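Local coordinates for SAP-like pentraxin (Limulus polyphemus, PDB 3FLP), which probably acts as a calcium-dependent invertebrate lectin of the pentraxin family, each subunit of its doubly stacked heptamer holding two calcium ions, at residues I50-T55 and Q61-M66; L78-S83 and E126-G131; Q144-D147 and G152-E155. All blocks are in the same frame, centred on the assembly; numbering follows the deposited sequence.

Contact 1: I50-T55 and Q61-M66; sequences IFSCAT and QFITSM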
# COMPACT_ATOMS: atom_id res chain seq x y z
N ILE A 50 -4.67 49.46 2.02
CA ILE A 50 -4.98 48.12 2.50
C ILE A 50 -4.29 47.74 3.81
O ILE A 50 -4.95 47.43 4.80
CB ILE A 50 -4.61 47.08 1.42
CG1 ILE A 50 -5.38 47.40 0.13
CG2 ILE A 50 -4.94 45.67 1.89
CD1 ILE A 50 -4.96 46.57 -1.06
N PHE A 51 -2.96 47.76 3.79
CA PHE A 51 -2.14 47.41 4.95
C PHE A 51 -1.48 48.67 5.51
O PHE A 51 -0.70 49.33 4.83
CB PHE A 51 -1.10 46.37 4.51
CG PHE A 51 -0.22 45.85 5.61
CD1 PHE A 51 0.88 46.57 6.06
CD2 PHE A 51 -0.47 44.60 6.17
CE1 PHE A 51 1.72 46.05 7.04
CE2 PHE A 51 0.37 44.07 7.15
CZ PHE A 51 1.47 44.80 7.59
N SER A 52 -1.81 49.01 6.75
CA SER A 52 -1.28 50.20 7.41
C SER A 52 -0.57 49.84 8.71
O SER A 52 -1.15 49.23 9.60
CB SER A 52 -2.43 51.18 7.69
OG SER A 52 -2.05 52.21 8.60
N CYS A 53 0.70 50.23 8.81
CA CYS A 53 1.50 49.97 10.01
C CYS A 53 1.96 51.28 10.64
O CYS A 53 2.56 52.12 9.97
CB CYS A 53 2.72 49.11 9.66
SG CYS A 53 3.74 48.73 11.10
N ALA A 54 1.70 51.45 11.93
CA ALA A 54 2.07 52.67 12.61
C ALA A 54 2.70 52.47 13.98
O ALA A 54 2.33 51.56 14.72
CB ALA A 54 0.84 53.56 12.75
N THR A 55 3.67 53.33 14.31
CA THR A 55 4.33 53.31 15.61
C THR A 55 3.99 54.64 16.29
O THR A 55 3.46 55.55 15.65
CB THR A 55 5.87 53.18 15.49
OG1 THR A 55 6.38 54.20 14.62
CG2 THR A 55 6.24 51.80 14.97
N GLN A 61 4.63 54.17 8.96
CA GLN A 61 5.81 53.32 8.87
C GLN A 61 5.83 52.49 7.59
O GLN A 61 6.85 52.41 6.90
CB GLN A 61 5.88 52.39 10.09
CG GLN A 61 6.43 53.05 11.34
CD GLN A 61 7.95 53.18 11.31
OE1 GLN A 61 8.59 53.00 10.27
NE2 GLN A 61 8.54 53.50 12.46
N PHE A 62 4.69 51.89 7.26
CA PHE A 62 4.60 51.06 6.07
C PHE A 62 3.13 51.01 5.65
O PHE A 62 2.28 50.61 6.43
CB PHE A 62 5.12 49.66 6.40
CG PHE A 62 5.26 48.76 5.23
CD1 PHE A 62 4.16 48.10 4.70
CD2 PHE A 62 6.51 48.56 4.65
CE1 PHE A 62 4.30 47.25 3.62
CE2 PHE A 62 6.65 47.71 3.56
CZ PHE A 62 5.54 47.06 3.05
N ILE A 63 2.84 51.46 4.43
CA ILE A 63 1.46 51.46 3.97
C ILE A 63 1.33 51.04 2.51
O ILE A 63 2.00 51.60 1.63
CB ILE A 63 0.79 52.85 4.12
CG1 ILE A 63 1.62 53.74 5.04
CG2 ILE A 63 -0.60 52.68 4.69
CD1 ILE A 63 1.09 55.16 5.14
N THR A 64 0.47 50.06 2.26
CA THR A 64 0.24 49.58 0.91
C THR A 64 -1.07 50.19 0.42
O THR A 64 -1.96 50.49 1.21
CB THR A 64 0.11 48.04 0.85
OG1 THR A 64 -1.01 47.63 1.65
CG2 THR A 64 1.39 47.37 1.34
N SER A 65 -1.18 50.36 -0.89
CA SER A 65 -2.38 50.95 -1.47
C SER A 65 -2.51 50.53 -2.92
O SER A 65 -1.60 49.91 -3.50
CB SER A 65 -2.29 52.47 -1.41
OG SER A 65 -1.14 52.92 -2.09
N MET A 66 -3.64 50.88 -3.51
CA MET A 66 -3.88 50.55 -4.91
C MET A 66 -4.94 51.48 -5.45
O MET A 66 -5.64 52.14 -4.70
CB MET A 66 -4.39 49.11 -5.06
CG MET A 66 -5.84 48.94 -4.56
SD MET A 66 -6.68 47.45 -5.17
CE MET A 66 -7.40 48.07 -6.70
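Gln-61 crosses Thr-55 at about a right angle where the antiparallel segments 50-55 and 61-66 meet. Its chain is bent about its CB-CG bond (chi2 -78°); its NE2 donates to Thr-55 OG1 over 3.1 Å with the acceptor in the amide plane, while OE1 bonds to His-132. Beside it the ladder is irregular: Gln-61 N and Phe-62 N both reach Cys-53 O through weak bonds, whereas Cys-53 N meets Phe-62 O at 2.9 Å. Farther on, Phe-51 and Ile-50 both turn to Thr-64. Phe-51 O takes Thr-64 N at 2.9 Å and also receives the CA-H of Ile-63. Phe-51 N turns to a side chain, donating to Thr-64 OG1 at 2.9 Å; with OG1 set between the backbone N and carbonyl carbon of Thr-64 (chi1 61°), the hydroxyl fills in where a main-chain oxygen would be expected. Ile-50 N then reaches Thr-64 O at 3.0 Å, and Ile-50 CD1 touches Met-66 CG. The rings of Phe-51 and Phe-62 lie on the face shared with Cys-53, planes almost perpendicular and CD1 atoms 3.9 Å apart; Phe-51 packs on Val-36 of strand 33-42, Phe-62 on Leu-78. Two residues facing Cys-53 make a classic beta bulge, here in a hairpin of the pentraxin beta sandwich.

Contact 2: L78-S83 and E126-G131; sequences LQVNAS and ENVGKG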
# COMPACT_ATOMS: atom_id res chain seq x y z
N LEU A 78 3.25 51.93 -2.49
CA LEU A 78 3.91 51.65 -1.23
C LEU A 78 4.46 52.94 -0.64
O LEU A 78 4.96 53.80 -1.36
CB LEU A 78 5.06 50.66 -1.44
CG LEU A 78 5.89 50.34 -0.18
CD1 LEU A 78 4.99 49.66 0.86
CD2 LEU A 78 7.07 49.45 -0.55
N GLN A 79 4.36 53.07 0.67
CA GLN A 79 4.89 54.23 1.36
C GLN A 79 5.63 53.68 2.58
O GLN A 79 5.10 52.85 3.31
CB GLN A 79 3.76 55.18 1.78
CG GLN A 79 4.21 56.25 2.78
CD GLN A 79 3.17 57.34 3.04
OE1 GLN A 79 3.26 58.05 4.04
NE2 GLN A 79 2.21 57.48 2.14
N VAL A 80 6.87 54.12 2.76
CA VAL A 80 7.68 53.68 3.89
C VAL A 80 8.25 54.89 4.62
O VAL A 80 8.79 55.81 4.01
CB VAL A 80 8.87 52.77 3.45
CG1 VAL A 80 9.70 52.37 4.67
CG2 VAL A 80 8.34 51.54 2.73
N ASN A 81 8.13 54.86 5.94
CA ASN A 81 8.62 55.94 6.80
C ASN A 81 8.20 57.32 6.30
O ASN A 81 9.03 58.22 6.12
CB ASN A 81 10.15 55.87 6.93
CG ASN A 81 10.66 56.63 8.14
OD1 ASN A 81 10.15 56.47 9.25
ND2 ASN A 81 11.69 57.46 7.95
N ALA A 82 6.90 57.48 6.08
CA ALA A 82 6.31 58.74 5.62
C ALA A 82 6.87 59.29 4.32
O ALA A 82 6.84 60.50 4.08
CB ALA A 82 6.41 59.81 6.73
N SER A 83 7.39 58.42 3.47
CA SER A 83 7.90 58.85 2.18
C SER A 83 6.66 59.15 1.34
O SER A 83 5.53 58.97 1.80
CB SER A 83 8.67 57.72 1.50
OG SER A 83 7.79 56.66 1.15
N GLU A 126 13.64 51.72 -7.09
CA GLU A 126 14.76 51.90 -6.18
C GLU A 126 14.53 53.04 -5.21
O GLU A 126 13.58 53.82 -5.34
CB GLU A 126 16.04 52.17 -6.99
CG GLU A 126 16.47 51.02 -7.90
CD GLU A 126 16.61 49.70 -7.16
OE1 GLU A 126 17.23 49.68 -6.07
OE2 GLU A 126 16.12 48.67 -7.66
N ASN A 127 15.40 53.12 -4.21
CA ASN A 127 15.36 54.16 -3.21
C ASN A 127 14.03 54.34 -2.47
O ASN A 127 13.52 55.45 -2.34
CB ASN A 127 15.81 55.47 -3.85
CG ASN A 127 17.24 55.38 -4.35
OD1 ASN A 127 18.17 55.23 -3.56
ND2 ASN A 127 17.42 55.44 -5.67
N VAL A 128 13.49 53.23 -2.00
CA VAL A 128 12.25 53.26 -1.22
C VAL A 128 12.61 52.80 0.19
O VAL A 128 12.84 51.61 0.42
CB VAL A 128 11.16 52.31 -1.79
CG1 VAL A 128 9.94 52.35 -0.89
CG2 VAL A 128 10.78 52.72 -3.21
N GLY A 129 12.68 53.75 1.12
CA GLY A 129 13.02 53.42 2.49
C GLY A 129 14.39 52.79 2.61
O GLY A 129 14.61 51.94 3.47
N LYS A 130 15.32 53.20 1.75
CA LYS A 130 16.66 52.66 1.78
C LYS A 130 17.36 52.98 3.10
O LYS A 130 17.42 54.14 3.51
CB LYS A 130 17.48 53.19 0.61
CG LYS A 130 18.91 52.68 0.58
CD LYS A 130 19.56 52.93 -0.77
CE LYS A 130 21.03 52.54 -0.75
NZ LYS A 130 21.53 52.30 -2.14
N GLY A 131 17.88 51.94 3.75
CA GLY A 131 18.56 52.11 5.02
C GLY A 131 17.58 52.25 6.18
O GLY A 131 17.99 52.37 7.33
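Segment 78-83 runs out of strand 73-80 at Val-80 and reverses through a type I' beta turn from Val-80 to Ser-83, while 126-131 is an irregular loop that approaches it at Val-80 and Gly-129, CA atoms 5.5 Å apart. The turn is closed twice: Ser-83 N donates to Val-80 O at 3.0 Å, and Val-80 N returns a bond of 3.1 Å to Ser-83 OG, nearly straight at 160°. No hydrogen bond joins the two segments; they meet through methyl groups and one glycine. Val-128 CG1, anti to the backbone N (chi1 177°), rests against two methyls of the strand, 4.0 Å from Val-80 CG2 and 4.1 Å from Leu-78 CD2. The Val-128 side chain meets that of Val-80 at about a right angle. The other methyl of Val-80, CG1, lies 4.1 Å from Gly-129 CA. Gly-129, with a positive phi of 61°, has no side chain, and its CA itself meets the methyl. Trp-106 of strand 100-107 packs on both Leu-78 and Val-80, and its NE1 bonds to Val-128 O, while Met-113 touches Leu-78 and Val-128, placing the patch between the sheets. This is apolar packing at the margin of the pentraxin beta sandwich, where the end of a strand and its tight turn in one sheet meet the long loop that leaves strand 120-125 of the other.

Contact 3: Q144-D147 and G152-E155; sequences QEQD and GFEE. With CA (calcium ion), chain O; CA (calcium ion), chain P.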
# COMPACT_ATOMS: atom_id res chain seq x y z
N GLN A 144 -8.05 50.62 6.56
CA GLN A 144 -8.05 52.04 6.87
C GLN A 144 -6.60 52.52 7.00
O GLN A 144 -5.70 51.72 7.22
CB GLN A 144 -8.80 52.33 8.19
CG GLN A 144 -10.27 51.90 8.25
CD GLN A 144 -11.18 52.66 7.29
OE1 GLN A 144 -10.89 53.79 6.89
NE2 GLN A 144 -12.30 52.06 6.93
N GLU A 145 -6.40 53.83 6.87
CA GLU A 145 -5.07 54.43 6.98
C GLU A 145 -4.99 55.08 8.37
O GLU A 145 -5.80 55.94 8.70
CB GLU A 145 -4.92 55.49 5.88
CG GLU A 145 -3.49 55.80 5.42
CD GLU A 145 -2.71 56.65 6.40
OE1 GLU A 145 -3.20 57.74 6.77
OE2 GLU A 145 -1.60 56.24 6.80
N GLN A 146 -4.01 54.68 9.18
CA GLN A 146 -3.86 55.24 10.53
C GLN A 146 -3.13 56.58 10.57
O GLN A 146 -2.10 56.76 9.91
CB GLN A 146 -3.07 54.28 11.44
CG GLN A 146 -3.64 52.88 11.60
CD GLN A 146 -2.66 51.94 12.30
OE1 GLN A 146 -2.54 51.95 13.53
NE2 GLN A 146 -1.94 51.15 11.51
N ASP A 147 -3.66 57.52 11.36
CA ASP A 147 -3.02 58.82 11.56
C ASP A 147 -2.63 58.85 13.03
O ASP A 147 -2.02 59.80 13.52
CB ASP A 147 -3.96 59.97 11.21
CG ASP A 147 -4.08 60.19 9.72
OD1 ASP A 147 -3.12 59.83 9.01
OD2 ASP A 147 -5.11 60.72 9.26
N GLY A 152 -7.70 57.51 13.87
CA GLY A 152 -7.49 58.68 13.04
C GLY A 152 -7.75 58.37 11.58
O GLY A 152 -7.07 58.88 10.70
N PHE A 153 -8.74 57.51 11.34
CA PHE A 153 -9.10 57.10 9.98
C PHE A 153 -9.77 58.20 9.17
O PHE A 153 -10.42 59.08 9.72
CB PHE A 153 -10.04 55.88 10.03
CG PHE A 153 -9.50 54.73 10.83
CD1 PHE A 153 -8.17 54.36 10.74
CD2 PHE A 153 -10.34 54.00 11.67
CE1 PHE A 153 -7.67 53.28 11.48
CE2 PHE A 153 -9.86 52.92 12.41
CZ PHE A 153 -8.52 52.56 12.32
N GLU A 154 -9.61 58.12 7.85
CA GLU A 154 -10.20 59.09 6.92
C GLU A 154 -10.90 58.33 5.81
O GLU A 154 -10.30 57.48 5.15
CB GLU A 154 -9.11 59.99 6.33
CG GLU A 154 -8.50 60.94 7.34
CD GLU A 154 -7.41 61.82 6.74
OE1 GLU A 154 -6.31 61.30 6.47
OE2 GLU A 154 -7.68 63.03 6.55
N GLU A 155 -12.17 58.65 5.58
CA GLU A 155 -12.94 57.95 4.56
C GLU A 155 -12.35 57.96 3.15
O GLU A 155 -12.48 56.97 2.43
CB GLU A 155 -14.39 58.46 4.53
CG GLU A 155 -14.56 59.97 4.42
CD GLU A 155 -16.03 60.42 4.52
OE1 GLU A 155 -16.69 60.12 5.54
OE2 GLU A 155 -16.52 61.08 3.57
CA CA O . -1.33 58.35 8.32
CA CA P . -4.79 59.69 7.07
O HOH W 1 -8.75 55.50 6.61
O HOH W 2 -6.45 58.36 8.12
O HOH W 3 -1.19 59.96 6.61
O HOH W 4 -3.41 60.73 5.46
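Phe-153 CG stands anti to its own carbonyl carbon (chi1 -54°), which brings the phenyl ring up to Gln-144 CB; the like torsion of Gln-144 (chi1 -60°) lays its CG alongside the ring, and Glu-145, bent about its CB-CG bond, curls its carboxylate back to the calcium ions. Gln-144 CB sits over one face of the ring, 3.6 Å from its centroid, as a CH-pi contact, while Glu-145 O lies at the ring edge, in plane. Water 1 ties the segments together: it donates to Gln-144 OE1 and accepts from Glu-145 N and Glu-154 N. Gln-144 NE2 hydrogen-bonds to Pro-20 O. Water 2 donates to both Glu-145 O and Gly-152 O and is itself a ligand of the second calcium ion, which couples the backbone of both segments to the metal. The two ions share Glu-145 OE1, 2.5 Å from each, and Asp-147 OD1. The first also takes Glu-145 OE2, Gln-146 O at 2.4 Å and water 3; Asp-59 and Asn-60 complete it. The second takes both oxygens of Asp-147, Glu-154 OE1 at 2.3 Å and waters 2 and 4, with Glu-157 finishing the shell. Asp-147 OD2 and Glu-154 OE1 stand only 3.1 Å apart, a crowding of negative charge that the shared calcium ion would offset. Gly-152, with positive phi, packs against Asp-147 as the chain doubles back. Paired calcium ions bridged by acidic side chains of one loop are the hallmark of the pentraxin ligand-binding site.

In the fold
Contact 1 stands between the other two, its centre 12 Å from that of contact 2 and 10 Å from that of contact 3. On one side its strand 60-68 is paired with strand 73-80 in the same sheet: Ile-63 N lies 2.9 Å from Gln-79 O, and Phe-62 CZ packs on Leu-78 CD1. On the other side it backs the calcium site, where Ser-52 OG is 3.1 Å from Gln-146 NE2 and Ile-63 CD1 lies against Glu-145 OE2. Ile-63 thus faces the metal loop of contact 3, its side chain about 5 Å from a bound calcium ion. Contacts 2 and 3 do not touch; the side chain of Val-80 is about 13 Å from a bound calcium ion.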